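Local coordinates for protein of unknown function (DUF1255) (Acidithiobacillus ferrooxidans ATCC 23270, PDB 3EO6) that is of unknown function but may act as a pyrimidine/purine nucleoside phosphorylase of the cupin superfamily, at residues 92-95 with 99-102. Sequence-based numbering, arbitrary orientation.
Sequences YRLE and PLDY
Leu94, Leu100 and Tyr102 meet in the hydrophobic interior of a cupin-type β-barrel, between its two antiparallel sheets. The two strands follow one another directly in sequence but belong to opposite sheets, so they do not pair as a hairpin. No hydrogen bond joins the segments, and the CA atoms of the nearest pair, Leu94 and Leu100, stand 9.6 Å apart; side chains alone bridge the gap.

One methyl does the touching from the 92-95 side. With chi2 at 174°, CD1 of Leu94 continues the line of its side chain, anti to CA, and reaches across to the other sheet. The Leu94 CG-CD1 bond is directed at the phenol end of Tyr102, and CD1 comes obliquely to that ring, 4.2 Å from OH and 4.5 Å from CZ. The two side chains approach each other from opposite directions. Leu100 meets the same methyl from another side: its CG-CD2 bond points at the flank of Leu94 CD1, 4.4 Å from Leu100 CD2. These are light van der Waals contacts, burying just 82 Å² in all, yet all three residues are buried.

Both segments are stitched into their own sheets. Strand 92-96 runs between 46-50 and 64-68, and Leu94 packs on Leu50 and Tyr67 as well as on Leu43 of the facing sheet. Strand 99-105 lies between 37-43 and 56-61; Tyr102 rests against Thr41, Leu43 and Ile58, while Asp101 makes a salt bridge to Arg28 of the second subunit.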
loop_
_atom_site.group_PDB
_atom_site.type_symbol
_atom_site.label_atom_id
_atom_site.label_comp_id
_atom_site.label_asym_id
_atom_site.label_seq_id
_atom_site.Cartn_x
_atom_site.Cartn_y
_atom_site.Cartn_z
ATOM N N TYR A 92 4.591 -22.384 -0.795
ATOM C CA TYR A 92 5.243 -21.899 0.379
ATOM C C TYR A 92 4.228 -21.217 1.283
ATOM O O TYR A 92 3.149 -20.834 0.836
ATOM C CB TYR A 92 6.399 -20.962 0.038
ATOM C CG TYR A 92 6.060 -19.690 -0.713
ATOM C CD1 TYR A 92 5.957 -19.679 -2.091
ATOM C CD2 TYR A 92 5.903 -18.490 -0.049
ATOM C CE1 TYR A 92 5.727 -18.507 -2.785
ATOM C CE2 TYR A 92 5.684 -17.304 -0.728
ATOM C CZ TYR A 92 5.594 -17.294 -2.104
ATOM O OH TYR A 92 5.424 -16.123 -2.787
ATOM N N ARG A 93 4.558 -21.089 2.548
ATOM C CA ARG A 93 3.753 -20.319 3.488
ATOM C C ARG A 93 4.516 -19.136 3.995
ATOM O O ARG A 93 5.721 -19.197 4.249
ATOM C CB ARG A 93 3.293 -21.181 4.648
ATOM C CG ARG A 93 2.166 -22.141 4.287
ATOM C CD ARG A 93 2.004 -23.200 5.336
ATOM N NE ARG A 93 0.779 -23.969 5.251
ATOM C CZ ARG A 93 0.588 -24.963 4.439
ATOM N NH1 ARG A 93 1.534 -25.407 3.637
ATOM N NH2 ARG A 93 -0.622 -25.538 4.461
ATOM N N LEU A 94 3.793 -18.046 4.201
ATOM C CA LEU A 94 4.249 -16.923 5.000
ATOM C C LEU A 94 3.317 -16.835 6.209
ATOM O O LEU A 94 2.117 -16.648 6.083
ATOM C CB LEU A 94 4.208 -15.593 4.234
ATOM C CG LEU A 94 5.181 -15.477 3.072
ATOM C CD1 LEU A 94 4.954 -14.190 2.309
ATOM C CD2 LEU A 94 6.632 -15.538 3.567
ATOM N N GLU A 95 3.930 -16.942 7.401
ATOM C CA GLU A 95 3.234 -16.652 8.653
ATOM C C GLU A 95 3.691 -15.270 9.080
ATOM O O GLU A 95 4.824 -15.068 9.433
ATOM C CB GLU A 95 3.515 -17.665 9.734
ATOM C CG GLU A 95 2.915 -17.232 11.074
ATOM C CD GLU A 95 2.938 -18.274 12.152
ATOM O OE1 GLU A 95 3.893 -19.075 12.179
ATOM O OE2 GLU A 95 2.013 -18.273 12.990
ATOM N N PRO A 99 2.773 -7.007 10.486
ATOM C CA PRO A 99 2.439 -6.695 9.079
ATOM C C PRO A 99 3.662 -6.546 8.212
ATOM O O PRO A 99 4.609 -5.820 8.595
ATOM C CB PRO A 99 1.724 -5.382 9.171
ATOM C CG PRO A 99 1.140 -5.324 10.555
ATOM C CD PRO A 99 2.061 -6.142 11.407
ATOM N N LEU A 100 3.665 -7.264 7.102
ATOM C CA LEU A 100 4.841 -7.424 6.309
ATOM C C LEU A 100 4.757 -6.525 5.083
ATOM O O LEU A 100 3.851 -6.686 4.256
ATOM C CB LEU A 100 5.000 -8.893 5.873
ATOM C CG LEU A 100 6.327 -9.307 5.373
ATOM C CD1 LEU A 100 7.339 -9.357 6.472
ATOM C CD2 LEU A 100 6.244 -10.670 4.647
ATOM N N ASP A 101 5.711 -5.593 4.954
ATOM C CA ASP A 101 5.895 -4.824 3.749
ATOM C C ASP A 101 7.039 -5.446 2.969
ATOM O O ASP A 101 8.124 -5.617 3.535
ATOM C CB ASP A 101 6.292 -3.351 4.071
ATOM C CG ASP A 101 5.164 -2.547 4.633
ATOM O OD1 ASP A 101 4.358 -2.066 3.786
ATOM O OD2 ASP A 101 5.085 -2.361 5.860
ATOM N N TYR A 102 6.837 -5.743 1.698
ATOM C CA TYR A 102 7.888 -6.348 0.914
ATOM C C TYR A 102 7.736 -5.997 -0.533
ATOM O O TYR A 102 6.653 -5.693 -0.999
ATOM C CB TYR A 102 7.913 -7.887 1.116
ATOM C CG TYR A 102 6.641 -8.647 0.785
ATOM C CD1 TYR A 102 5.625 -8.737 1.724
ATOM C CD2 TYR A 102 6.489 -9.322 -0.386
ATOM C CE1 TYR A 102 4.502 -9.516 1.496
ATOM C CE2 TYR A 102 5.362 -10.094 -0.639
ATOM C CZ TYR A 102 4.373 -10.211 0.313
ATOM O OH TYR A 102 3.270 -11.000 0.171
#